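Local atomic coordinates of gamma-glutamyltranspeptidase (Streptomyces lincolnensis, PDB entry 6J3A), a protein that is an LmbA-like member of the gamma-glutamyltranspeptidase family and probably shares the N-terminal nucleophile (Ntn) hydrolase fold and acyl-transfer chemistry of that family. Residues Q278-L282 against G503-D507; Q284-L288 against G308-A312; Y296-Y301 against L515-R520; Q508-H512 against N537-F543; R553-V557 against G575-T579. All coordinates share one frame; numbering follows the deposited sequence.

Interaction 1 of 5, residues Q278-L282 against G503-D507; sequences QGPVL and GDQQD
Asp-507, in the first turn of helix 506-519, lies against Gly-279, Val-281 and Leu-282 at the start of helix 280-288, so two helix beginnings of the Ntn-hydrolase fold meet here deep inside the chain. The polar part is governed by charge. Asp-507 OD2 comes within 3.3 Å of Gly-279 O, but both are acceptors and the pair is no bond; the carboxylate is held instead from outside, OD1 by a salt bridge to Lys-272 and OD2 by a hydrogen bond to Thr-484. An aspartate suits this place because a lysine ammonium and a threonine hydroxyl converge on it. Asp-504 is likewise occupied, by Arg-316 and the backbone N of Ser-546. Within the 278-282 segment, backbone bonds form a turn: Val-281 N donates to Gln-278 O at 2.8 Å and Leu-282 N to Gly-279 O at 3.2 Å. A CB at Gly-279 would crowd CD of Pro-280 in this backbone conformation, consistent with a glycine. The apolar part is small. Val-281 CG1 touches Asp-507 CB at 3.8 Å, and the valine also packs on Ala-312 and Met-313 of helix 299-319. Leu-282 crosses the aspartate at about a right angle. With CG anti to the backbone N (chi1 -164°), it passes across the carboxylate: CB lies 3.8 Å from Asp-507 CG, and CD1 comes to 3.3 Å from Asp-507 OD1.

Interaction 2 of 5, residues Q284-L288 against G308-A312; sequences QQLAL and GCKLA
Gln-285 turns CG beside its backbone N (chi1 -74°) and then runs out extended, which carries its amide across to Cys-309, while Leu-288 is modelled away from the staggered positions (chi1 -109°), which brings CD2 in over Gly-308 and Ala-312. These torsions let helix 280-288 pack against helix 299-319, the next helix in the chain. The two short segments run at 128° to each other, with their axes 9.0 Å apart at closest approach. Small residues make that spacing possible. Ala-312 offers a single methyl, which meets Gln-285 CG at 3.6 Å and Gln-284 CB at 3.9 Å. Gly-308 has no side chain to stand between the helices, where a CB would point toward Leu-288, so Leu-288 CD2 can rest on Gly-308 O at 3.3 Å, even though that oxygen already accepts the helical bond from Ala-312 N. Gln-285 OE1 stands 3.3 Å from Cys-309 CB, a contact with carbon, whereas NE2 donates to Val-281 O and Asp-507 O, so the amide ties its own helix to helix 506-519. A leucine in its place would probably leave the carbonyl of Asp-507 without this donor and break that tie between the helices. The polar ends of Gln-284, meanwhile, find Tyr-320 and Asp-315. Across the interface itself, then, the chemistry is van der Waals fit, and the bonds of Gln-284 and Gln-285 NE2 go to residues outside the pair.

Interaction 3 of 5, residues Y296-Y301 against L515-R520; sequences YGSADY and LAVALR
Leu-515 begins the contact from the helix side, its CB standing 3.4 Å from Tyr-301 OH, so the hydroxyl end of that ring reaches the flank of helix 506-519. One residue on, Ala-516 gives a methyl small enough for the other tyrosine to lie close: CB is 3.8 Å from Tyr-296 CE1. A turn later Leu-519 serves both rings, its CD1 methyl meeting Tyr-301 CE1 at 3.8 Å and Tyr-296 CD1 at 4.0 Å. Tyr-296 lies in the loop leading to helix 299-319 and Tyr-301 in its first turn, where Ser-298 is the N-cap and its OG accepts a weak capping bond from Tyr-301 N; this loop and first turn pack on the last turn of helix 506-519. Arg-520 is the first residue to leave that helix. Its chain bends about the CG-CD bond (chi3 77°), bringing NH1 to Tyr-296 OH for a hydrogen bond of 3.1 Å at 161°, with the hydroxyl in the guanidinium plane. A valine in place of Tyr-296 would probably leave NH1 without this acceptor and open a gap beside Ala-516 and Leu-519. Arg-520 NE turns to Asp-528, in a salt bridge that anchors the guanidinium from another direction.

Interaction 4 of 5, residues Q508-H512 against N537-F543; sequences QWQLH and NWHNDSF
Strand 538-540, an edge strand of a small three-stranded mixed sheet, is gripped through Asn-540 and Trp-538 by Gln-508 and His-512 of helix 506-519. Gln-508 imitates a neighbouring strand: its OE1 accepts from Asn-540 N at 2.9 Å (169° at the hydrogen) and its NE2 donates to Asn-540 O at 3.1 Å, the latter bond lying in both the amide and the carbonyl plane. Two bonds fix the amide's rotation, and only a side chain carrying both donor and acceptor can satisfy both backbone groups. OE1 also receives a bond from water 1 at 2.7 Å, and that water accepts from Asn-540 ND2; NE2 has a further acceptor in Asp-504 O. Asn-540 OD1 turns along its own chain to Ser-542 N, closing an Asx turn. The aromatic half lies one helical turn on. The His-512 ring stacks face to face on the six-membered ring of Trp-538, centroids 3.7 Å apart and planes at 13°. Trp-538 reaches it with CG between its backbone N and carbonyl carbon (chi1 68°). The edge of Trp-509, at CD1, comes to 3.3 Å from Trp-538 O, while its NE1 is hydrogen-bonded to Glu-586. Helix 299-319 packs against this contact, Cys-309 touching Gln-508 and Asn-540 and Val-306 lying on Trp-538, while strand 556-560 pairs with strand 538-540 in the sheet.

Interaction 5 of 5, residues R553-V557 against G575-T579; sequences RPGSV and GHEVT
Three backbone hydrogen bonds join Gly-555 and Val-557 to Glu-577 and Thr-579. Glu-577 N donates to Gly-555 O at 2.8 Å, Val-557 N to Glu-577 O at 3.0 Å, and Thr-579 N to Val-557 O at 2.9 Å. Val-557 thus spends both its N-H and its C=O on the facing strand, on residues two apart, which is the mark of parallel pairing. CA-H...O contacts fill in between, one from Ser-556 CA to Glu-577 O at 3.4 Å. Gly-555 O has a second, weak donor in water 2, which also lies close to His-576 ND1 and so links the two segments beside the first backbone bond. The strands are those of a beta-alpha-beta crossover through helix 565-573. Glycines shape both approaches: Gly-555, with positive phi, sits third in a type II turn from Arg-553 to Ser-556, and Gly-575 ends the crossover helix as the C-prime residue of a Schellman motif. Further out, Val-557 and Val-578 lie side by side on one face of the sheet, CG1 to CG2 3.7 Å. CG1 of Val-557, set between the backbone N and carbonyl carbon (chi1 72°), also meets His-576 CB at 4.0 Å. Val-306 of helix 299-319 packs on Val-557, and Leu-571 of the crossover helix on Val-578. Ser-556 and Glu-577 occupy the other face. Main-chain bonds, largely indifferent to sequence, thus hold the strands together, and the side chains decide what packs on each face: valines meet Val-306 and Leu-571, while the exposed Glu-577, bent at chi2, turns its carboxylate away.

Overall arrangement
Interactions 1, 2 and 4 are buried, interaction 1 lying closest to the chain's centre; interactions 3 and 5 are only partly buried and lie farther out. Helix 506-519 links three of them, meeting helix 280-288 in interaction 1, strand 538-540 in interaction 4 and the start of helix 299-319 in interaction 3. Interaction 2 joins the two other helices and touches interaction 1 through Asp-507 O and Gln-285 NE2. Interaction 4 leads on to interaction 5 through the Asp-541 to Arg-553 salt bridge. The chemistry follows position: an externally held carboxylate and van der Waals helix packing within, amide-to-backbone bonds and stacking at the sheet, and, nearer the surface, a tyrosine-arginine hydrogen bond in interaction 3 and backbone strand pairing in interaction 5.

Interaction 1 of 5, residues Q278-L282 against G503-D507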
# COMPACT_ATOMS: atom_id res chain seq x y z
N GLN A 278 -12.12 27.03 -5.85
CA GLN A 278 -13.37 26.62 -5.17
C GLN A 278 -13.16 26.29 -3.68
O GLN A 278 -14.13 25.94 -2.99
CB GLN A 278 -14.02 25.41 -5.86
CG GLN A 278 -13.25 24.08 -5.75
CD GLN A 278 -14.06 22.86 -6.19
OE1 GLN A 278 -13.50 21.90 -6.71
NE2 GLN A 278 -15.37 22.88 -5.96
N GLY A 279 -11.92 26.36 -3.20
CA GLY A 279 -11.54 25.95 -1.85
C GLY A 279 -12.53 26.29 -0.75
O GLY A 279 -12.98 25.41 -0.00
N PRO A 280 -12.89 27.58 -0.67
CA PRO A 280 -13.84 28.05 0.33
C PRO A 280 -15.23 27.41 0.35
O PRO A 280 -15.92 27.53 1.35
CB PRO A 280 -13.94 29.53 0.00
CG PRO A 280 -12.57 29.87 -0.47
CD PRO A 280 -12.23 28.71 -1.34
N VAL A 281 -15.63 26.71 -0.72
CA VAL A 281 -16.94 26.07 -0.76
C VAL A 281 -17.07 24.92 0.25
O VAL A 281 -18.18 24.61 0.71
CB VAL A 281 -17.31 25.61 -2.19
CG1 VAL A 281 -16.76 24.22 -2.53
CG2 VAL A 281 -18.82 25.62 -2.38
N LEU A 282 -15.94 24.29 0.60
CA LEU A 282 -15.87 23.32 1.70
C LEU A 282 -16.17 24.02 3.02
O LEU A 282 -17.01 23.57 3.81
CB LEU A 282 -14.48 22.64 1.76
CG LEU A 282 -14.37 21.35 2.60
CD1 LEU A 282 -13.26 20.43 2.10
CD2 LEU A 282 -14.18 21.62 4.10
N GLY A 503 -12.52 17.38 -10.12
CA GLY A 503 -13.23 18.57 -10.58
C GLY A 503 -14.20 19.19 -9.58
O GLY A 503 -13.80 19.66 -8.52
N ASP A 504 -15.48 19.16 -9.94
CA ASP A 504 -16.54 19.71 -9.09
C ASP A 504 -16.91 18.80 -7.92
O ASP A 504 -17.64 19.21 -7.02
CB ASP A 504 -17.78 20.03 -9.92
CG ASP A 504 -17.54 21.15 -10.90
OD1 ASP A 504 -16.94 22.17 -10.51
OD2 ASP A 504 -17.93 21.00 -12.07
N GLN A 505 -16.41 17.57 -7.93
CA GLN A 505 -16.57 16.67 -6.80
C GLN A 505 -15.49 16.83 -5.71
O GLN A 505 -15.70 16.36 -4.59
CB GLN A 505 -16.60 15.21 -7.28
CG GLN A 505 -17.76 14.88 -8.22
CD GLN A 505 -17.46 15.17 -9.69
OE1 GLN A 505 -16.78 14.40 -10.36
NE2 GLN A 505 -17.99 16.27 -10.20
N GLN A 506 -14.37 17.51 -6.01
CA GLN A 506 -13.22 17.62 -5.09
C GLN A 506 -13.58 18.01 -3.66
O GLN A 506 -13.26 17.28 -2.72
CB GLN A 506 -12.19 18.62 -5.61
CG GLN A 506 -11.32 18.12 -6.75
CD GLN A 506 -9.97 18.82 -6.83
OE1 GLN A 506 -9.44 19.03 -7.93
NE2 GLN A 506 -9.40 19.15 -5.68
N ASP A 507 -14.23 19.16 -3.51
CA ASP A 507 -14.66 19.64 -2.19
C ASP A 507 -16.06 19.16 -1.76
O ASP A 507 -16.62 19.69 -0.80
CB ASP A 507 -14.59 21.17 -2.09
CG ASP A 507 -13.22 21.68 -1.67
OD1 ASP A 507 -12.45 20.94 -1.01
OD2 ASP A 507 -12.93 22.84 -2.00

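Interaction 2 of 5, residues Q284-L288 against G308-A312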
# COMPACT_ATOMS: atom_id res chain seq x y z
N GLN A 284 -17.74 26.86 3.44
CA GLN A 284 -19.16 27.27 3.44
C GLN A 284 -20.10 26.13 3.81
O GLN A 284 -21.10 26.34 4.48
CB GLN A 284 -19.57 27.85 2.08
CG GLN A 284 -19.12 29.29 1.87
CD GLN A 284 -19.94 30.05 0.86
OE1 GLN A 284 -19.40 30.60 -0.10
NE2 GLN A 284 -21.26 30.09 1.06
N GLN A 285 -19.75 24.92 3.38
CA GLN A 285 -20.52 23.74 3.76
C GLN A 285 -20.48 23.46 5.27
O GLN A 285 -21.48 23.02 5.85
CB GLN A 285 -20.05 22.53 2.97
CG GLN A 285 -20.53 22.55 1.52
CD GLN A 285 -19.89 21.45 0.70
OE1 GLN A 285 -20.40 20.34 0.65
NE2 GLN A 285 -18.78 21.76 0.05
N LEU A 286 -19.33 23.73 5.88
CA LEU A 286 -19.13 23.55 7.32
C LEU A 286 -19.88 24.60 8.12
O LEU A 286 -20.50 24.29 9.14
CB LEU A 286 -17.64 23.66 7.67
CG LEU A 286 -16.73 22.51 7.25
CD1 LEU A 286 -15.28 22.89 7.51
CD2 LEU A 286 -17.08 21.25 8.02
N ALA A 287 -19.78 25.85 7.66
CA ALA A 287 -20.55 26.96 8.24
C ALA A 287 -22.07 26.77 8.17
O ALA A 287 -22.80 27.29 9.01
CB ALA A 287 -20.16 28.26 7.57
N LEU A 288 -22.53 26.03 7.18
CA LEU A 288 -23.96 25.74 7.03
C LEU A 288 -24.51 24.78 8.07
O LEU A 288 -25.71 24.80 8.36
CB LEU A 288 -24.25 25.16 5.62
CG LEU A 288 -25.00 25.97 4.56
CD1 LEU A 288 -25.21 27.43 4.89
CD2 LEU A 288 -24.30 25.85 3.21
N GLY A 308 -27.06 21.24 1.69
CA GLY A 308 -26.06 22.21 2.12
C GLY A 308 -25.01 22.47 1.05
O GLY A 308 -24.66 23.62 0.78
N CYS A 309 -24.54 21.40 0.43
CA CYS A 309 -23.61 21.48 -0.70
C CYS A 309 -24.17 22.28 -1.89
O CYS A 309 -23.46 23.13 -2.45
CB CYS A 309 -23.20 20.09 -1.15
SG CYS A 309 -22.15 20.11 -2.62
N LYS A 310 -25.42 22.02 -2.26
CA LYS A 310 -26.11 22.79 -3.32
C LYS A 310 -26.08 24.29 -3.03
O LYS A 310 -25.72 25.08 -3.90
CB LYS A 310 -27.56 22.30 -3.52
CG LYS A 310 -27.68 21.17 -4.55
CD LYS A 310 -28.35 19.91 -4.04
CE LYS A 310 -29.75 19.73 -4.57
NZ LYS A 310 -30.23 18.35 -4.27
N LEU A 311 -26.42 24.67 -1.81
CA LEU A 311 -26.45 26.07 -1.42
C LEU A 311 -25.06 26.68 -1.41
O LEU A 311 -24.90 27.85 -1.76
CB LEU A 311 -27.11 26.23 -0.05
CG LEU A 311 -28.56 25.74 0.11
CD1 LEU A 311 -28.97 25.77 1.57
CD2 LEU A 311 -29.52 26.57 -0.73
N ALA A 312 -24.05 25.92 -1.00
CA ALA A 312 -22.67 26.43 -1.00
C ALA A 312 -22.15 26.58 -2.42
O ALA A 312 -21.43 27.52 -2.71
CB ALA A 312 -21.75 25.54 -0.18

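Interaction 3 of 5, residues Y296-Y301 against L515-R520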
# COMPACT_ATOMS: atom_id res chain seq x y z
N TYR A 296 -24.22 9.91 12.04
CA TYR A 296 -23.26 9.71 10.97
C TYR A 296 -23.68 8.55 10.04
O TYR A 296 -24.09 7.49 10.50
CB TYR A 296 -21.86 9.46 11.53
CG TYR A 296 -20.88 8.96 10.49
CD1 TYR A 296 -20.25 9.84 9.61
CD2 TYR A 296 -20.62 7.59 10.35
CE1 TYR A 296 -19.36 9.39 8.65
CE2 TYR A 296 -19.75 7.12 9.38
CZ TYR A 296 -19.12 8.01 8.53
OH TYR A 296 -18.25 7.52 7.57
N GLY A 297 -23.58 8.79 8.74
CA GLY A 297 -23.92 7.79 7.72
C GLY A 297 -25.39 7.53 7.47
O GLY A 297 -25.74 6.69 6.64
N SER A 298 -26.27 8.24 8.17
CA SER A 298 -27.71 8.04 8.04
C SER A 298 -28.25 8.80 6.83
O SER A 298 -27.56 9.63 6.25
CB SER A 298 -28.42 8.46 9.32
OG SER A 298 -28.35 9.86 9.51
N ALA A 299 -29.48 8.48 6.46
CA ALA A 299 -30.17 9.16 5.36
C ALA A 299 -30.24 10.68 5.61
O ALA A 299 -29.82 11.47 4.76
CB ALA A 299 -31.57 8.57 5.19
N ASP A 300 -30.75 11.05 6.78
CA ASP A 300 -30.83 12.46 7.23
C ASP A 300 -29.47 13.18 7.15
O ASP A 300 -29.41 14.36 6.79
CB ASP A 300 -31.37 12.56 8.67
CG ASP A 300 -32.81 12.05 8.81
OD1 ASP A 300 -33.53 11.97 7.79
OD2 ASP A 300 -33.23 11.73 9.95
N TYR A 301 -28.39 12.48 7.49
CA TYR A 301 -27.01 13.00 7.40
C TYR A 301 -26.60 13.30 5.97
O TYR A 301 -26.04 14.34 5.69
CB TYR A 301 -26.05 11.98 8.02
CG TYR A 301 -24.55 12.27 7.91
CD1 TYR A 301 -23.90 13.10 8.82
CD2 TYR A 301 -23.77 11.65 6.93
CE1 TYR A 301 -22.53 13.32 8.74
CE2 TYR A 301 -22.40 11.87 6.84
CZ TYR A 301 -21.79 12.70 7.75
OH TYR A 301 -20.43 12.92 7.66
N LEU A 515 -15.45 15.14 7.50
CA LEU A 515 -16.47 14.86 8.53
C LEU A 515 -16.39 13.42 9.05
O LEU A 515 -16.48 13.16 10.26
CB LEU A 515 -17.89 15.17 8.02
CG LEU A 515 -18.24 16.65 7.78
CD1 LEU A 515 -19.67 16.78 7.28
CD2 LEU A 515 -18.06 17.50 9.02
N ALA A 516 -16.21 12.48 8.14
CA ALA A 516 -16.02 11.09 8.55
C ALA A 516 -14.82 10.97 9.49
O ALA A 516 -14.94 10.35 10.55
CB ALA A 516 -15.88 10.18 7.35
N VAL A 517 -13.69 11.59 9.14
CA VAL A 517 -12.50 11.55 10.01
C VAL A 517 -12.83 12.06 11.43
O VAL A 517 -12.41 11.47 12.42
CB VAL A 517 -11.32 12.36 9.45
CG1 VAL A 517 -10.16 12.40 10.45
CG2 VAL A 517 -10.83 11.79 8.12
N ALA A 518 -13.56 13.16 11.50
CA ALA A 518 -13.89 13.79 12.78
C ALA A 518 -14.98 13.04 13.55
O ALA A 518 -15.01 13.11 14.77
CB ALA A 518 -14.32 15.21 12.54
N LEU A 519 -15.87 12.35 12.83
CA LEU A 519 -17.00 11.65 13.44
C LEU A 519 -16.79 10.17 13.67
O LEU A 519 -17.43 9.61 14.55
CB LEU A 519 -18.27 11.84 12.60
CG LEU A 519 -18.80 13.27 12.49
CD1 LEU A 519 -20.12 13.27 11.72
CD2 LEU A 519 -18.99 13.95 13.84
N ARG A 520 -15.90 9.53 12.91
CA ARG A 520 -15.66 8.09 13.07
C ARG A 520 -14.78 7.80 14.28
O ARG A 520 -13.88 8.58 14.62
CB ARG A 520 -15.03 7.49 11.81
CG ARG A 520 -15.98 7.39 10.62
CD ARG A 520 -15.24 6.97 9.36
NE ARG A 520 -14.95 5.54 9.37
CZ ARG A 520 -15.74 4.58 8.87
NH1 ARG A 520 -16.90 4.87 8.28
NH2 ARG A 520 -15.35 3.31 8.96

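Interaction 4 of 5, residues Q508-H512 against N537-F543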
# COMPACT_ATOMS: atom_id res chain seq x y z
N GLN A 508 -16.63 18.20 -2.48
CA GLN A 508 -17.76 17.43 -1.96
C GLN A 508 -17.18 16.20 -1.25
O GLN A 508 -17.45 15.92 -0.07
CB GLN A 508 -18.71 17.01 -3.08
CG GLN A 508 -19.18 18.14 -3.98
CD GLN A 508 -20.30 17.69 -4.91
OE1 GLN A 508 -21.33 17.18 -4.46
NE2 GLN A 508 -20.11 17.88 -6.22
N TRP A 509 -16.36 15.48 -2.00
CA TRP A 509 -15.75 14.27 -1.50
C TRP A 509 -14.90 14.53 -0.27
O TRP A 509 -14.97 13.78 0.70
CB TRP A 509 -14.91 13.62 -2.61
CG TRP A 509 -15.70 12.97 -3.71
CD1 TRP A 509 -16.99 12.48 -3.65
CD2 TRP A 509 -15.23 12.68 -5.03
NE1 TRP A 509 -17.35 11.94 -4.87
CE2 TRP A 509 -16.28 12.04 -5.72
CE3 TRP A 509 -14.01 12.91 -5.69
CZ2 TRP A 509 -16.15 11.63 -7.05
CZ3 TRP A 509 -13.88 12.50 -7.00
CH2 TRP A 509 -14.95 11.87 -7.67
N GLN A 510 -14.13 15.62 -0.31
CA GLN A 510 -13.32 16.02 0.83
C GLN A 510 -14.15 16.39 2.04
O GLN A 510 -13.77 16.04 3.16
CB GLN A 510 -12.40 17.19 0.47
CG GLN A 510 -11.13 16.77 -0.23
CD GLN A 510 -10.34 17.95 -0.75
OE1 GLN A 510 -10.70 18.55 -1.78
NE2 GLN A 510 -9.25 18.28 -0.06
N LEU A 511 -15.26 17.11 1.84
CA LEU A 511 -16.17 17.41 2.95
C LEU A 511 -16.66 16.12 3.60
O LEU A 511 -16.65 16.01 4.82
CB LEU A 511 -17.37 18.25 2.52
CG LEU A 511 -18.25 18.54 3.75
CD1 LEU A 511 -17.87 19.86 4.40
CD2 LEU A 511 -19.74 18.47 3.45
N HIS A 512 -17.09 15.16 2.78
CA HIS A 512 -17.60 13.90 3.33
C HIS A 512 -16.48 13.20 4.11
O HIS A 512 -16.67 12.78 5.26
CB HIS A 512 -18.19 13.00 2.24
CG HIS A 512 -19.09 13.72 1.29
ND1 HIS A 512 -19.81 14.84 1.65
CD2 HIS A 512 -19.37 13.50 -0.02
CE1 HIS A 512 -20.49 15.27 0.61
NE2 HIS A 512 -20.25 14.48 -0.42
N ASN A 537 -18.96 7.01 -0.65
CA ASN A 537 -18.96 8.45 -0.89
C ASN A 537 -19.99 8.75 -1.98
O ASN A 537 -20.53 7.83 -2.61
CB ASN A 537 -17.54 8.92 -1.28
CG ASN A 537 -17.23 10.35 -0.84
OD1 ASN A 537 -18.11 11.16 -0.76
ND2 ASN A 537 -15.97 10.64 -0.57
N TRP A 538 -20.29 10.04 -2.15
CA TRP A 538 -21.34 10.50 -3.07
C TRP A 538 -21.04 11.93 -3.51
O TRP A 538 -20.21 12.60 -2.92
CB TRP A 538 -22.72 10.47 -2.38
CG TRP A 538 -22.84 11.50 -1.25
CD1 TRP A 538 -23.38 12.75 -1.33
CD2 TRP A 538 -22.35 11.36 0.09
NE1 TRP A 538 -23.28 13.40 -0.12
CE2 TRP A 538 -22.65 12.57 0.77
CE3 TRP A 538 -21.69 10.34 0.79
CZ2 TRP A 538 -22.32 12.78 2.11
CZ3 TRP A 538 -21.36 10.55 2.13
CH2 TRP A 538 -21.67 11.76 2.78
N HIS A 539 -21.76 12.39 -4.53
CA HIS A 539 -21.70 13.79 -4.98
C HIS A 539 -23.01 14.18 -5.63
O HIS A 539 -23.77 13.30 -6.04
CB HIS A 539 -20.56 14.02 -5.97
CG HIS A 539 -20.81 13.44 -7.33
ND1 HIS A 539 -21.13 14.21 -8.43
CD2 HIS A 539 -20.77 12.16 -7.78
CE1 HIS A 539 -21.27 13.43 -9.49
NE2 HIS A 539 -21.06 12.18 -9.12
N ASN A 540 -23.25 15.48 -5.74
CA ASN A 540 -24.35 16.00 -6.58
C ASN A 540 -23.81 16.78 -7.77
O ASN A 540 -22.64 17.19 -7.78
CB ASN A 540 -25.33 16.84 -5.75
CG ASN A 540 -24.85 18.25 -5.49
OD1 ASN A 540 -24.95 19.12 -6.36
ND2 ASN A 540 -24.37 18.51 -4.28
N ASP A 541 -24.68 16.99 -8.77
CA ASP A 541 -24.34 17.79 -9.97
C ASP A 541 -25.38 18.89 -10.22
O ASP A 541 -25.57 19.31 -11.37
CB ASP A 541 -24.24 16.89 -11.22
CG ASP A 541 -23.00 16.03 -11.23
OD1 ASP A 541 -21.87 16.54 -11.03
OD2 ASP A 541 -23.17 14.82 -11.49
N SER A 542 -26.02 19.37 -9.16
CA SER A 542 -27.08 20.37 -9.28
C SER A 542 -26.52 21.80 -9.16
O SER A 542 -26.84 22.54 -8.25
CB SER A 542 -28.18 20.12 -8.26
OG SER A 542 -29.31 20.92 -8.54
N PHE A 543 -25.70 22.15 -10.14
CA PHE A 543 -25.04 23.45 -10.26
C PHE A 543 -24.29 23.45 -11.60
O PHE A 543 -24.01 22.37 -12.12
CB PHE A 543 -24.04 23.66 -9.11
CG PHE A 543 -23.07 22.53 -8.96
CD1 PHE A 543 -21.96 22.43 -9.81
CD2 PHE A 543 -23.27 21.54 -8.01
CE1 PHE A 543 -21.08 21.38 -9.70
CE2 PHE A 543 -22.38 20.49 -7.89
CZ PHE A 543 -21.29 20.40 -8.74
O HOH W 1 -23.41 16.41 -2.88

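Interaction 5 of 5, residues R553-V557 against G575-T579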
# COMPACT_ATOMS: atom_id res chain seq x y z
N ARG A 553 -27.15 19.52 -13.87
CA ARG A 553 -28.16 18.46 -13.81
C ARG A 553 -29.02 18.67 -12.57
O ARG A 553 -28.61 18.29 -11.47
CB ARG A 553 -27.48 17.09 -13.80
CG ARG A 553 -26.66 16.81 -15.05
CD ARG A 553 -25.52 15.82 -14.81
NE ARG A 553 -25.88 14.41 -15.13
CZ ARG A 553 -25.56 13.33 -14.40
NH1 ARG A 553 -24.89 13.41 -13.25
NH2 ARG A 553 -25.94 12.12 -14.83
N PRO A 554 -30.20 19.30 -12.73
CA PRO A 554 -31.03 19.65 -11.58
C PRO A 554 -31.43 18.46 -10.72
O PRO A 554 -31.87 17.44 -11.25
CB PRO A 554 -32.27 20.29 -12.21
CG PRO A 554 -31.79 20.83 -13.51
CD PRO A 554 -30.76 19.85 -13.98
N GLY A 555 -31.26 18.60 -9.41
CA GLY A 555 -31.61 17.57 -8.43
C GLY A 555 -30.85 16.25 -8.51
O GLY A 555 -31.28 15.26 -7.91
N SER A 556 -29.72 16.22 -9.22
CA SER A 556 -29.02 14.98 -9.53
C SER A 556 -27.95 14.67 -8.49
O SER A 556 -27.05 15.47 -8.26
CB SER A 556 -28.35 15.05 -10.90
OG SER A 556 -27.81 13.80 -11.25
N VAL A 557 -28.05 13.47 -7.91
CA VAL A 557 -27.08 13.01 -6.92
C VAL A 557 -26.62 11.58 -7.22
O VAL A 557 -27.41 10.71 -7.60
CB VAL A 557 -27.65 13.15 -5.49
CG1 VAL A 557 -28.74 12.13 -5.21
CG2 VAL A 557 -26.53 13.05 -4.47
N GLY A 575 -37.30 13.44 -3.15
CA GLY A 575 -37.28 14.16 -4.43
C GLY A 575 -35.94 14.28 -5.11
O GLY A 575 -35.80 15.03 -6.07
N HIS A 576 -34.94 13.54 -4.63
CA HIS A 576 -33.65 13.47 -5.31
C HIS A 576 -33.77 12.64 -6.58
O HIS A 576 -34.49 11.64 -6.60
CB HIS A 576 -32.60 12.83 -4.42
CG HIS A 576 -32.24 13.65 -3.22
ND1 HIS A 576 -31.22 14.57 -3.22
CD2 HIS A 576 -32.77 13.69 -1.97
CE1 HIS A 576 -31.14 15.15 -2.04
NE2 HIS A 576 -32.07 14.63 -1.26
N GLU A 577 -33.07 13.07 -7.63
CA GLU A 577 -32.86 12.24 -8.81
C GLU A 577 -31.54 11.46 -8.62
O GLU A 577 -30.45 11.95 -8.92
CB GLU A 577 -32.85 13.09 -10.08
CG GLU A 577 -34.19 13.80 -10.35
CD GLU A 577 -35.38 12.86 -10.53
OE1 GLU A 577 -36.50 13.25 -10.12
OE2 GLU A 577 -35.20 11.74 -11.06
N VAL A 578 -31.67 10.24 -8.11
CA VAL A 578 -30.55 9.43 -7.68
C VAL A 578 -30.03 8.50 -8.77
O VAL A 578 -30.76 7.62 -9.24
CB VAL A 578 -30.94 8.56 -6.46
CG1 VAL A 578 -29.80 7.65 -6.03
CG2 VAL A 578 -31.36 9.45 -5.30
N THR A 579 -28.77 8.68 -9.13
CA THR A 579 -28.06 7.73 -9.99
C THR A 579 -27.18 6.84 -9.09
O THR A 579 -26.40 7.35 -8.28
CB THR A 579 -27.20 8.45 -11.05
OG1 THR A 579 -27.97 9.47 -11.70
CG2 THR A 579 -26.73 7.49 -12.11
O HOH W 2 -30.37 15.69 -5.40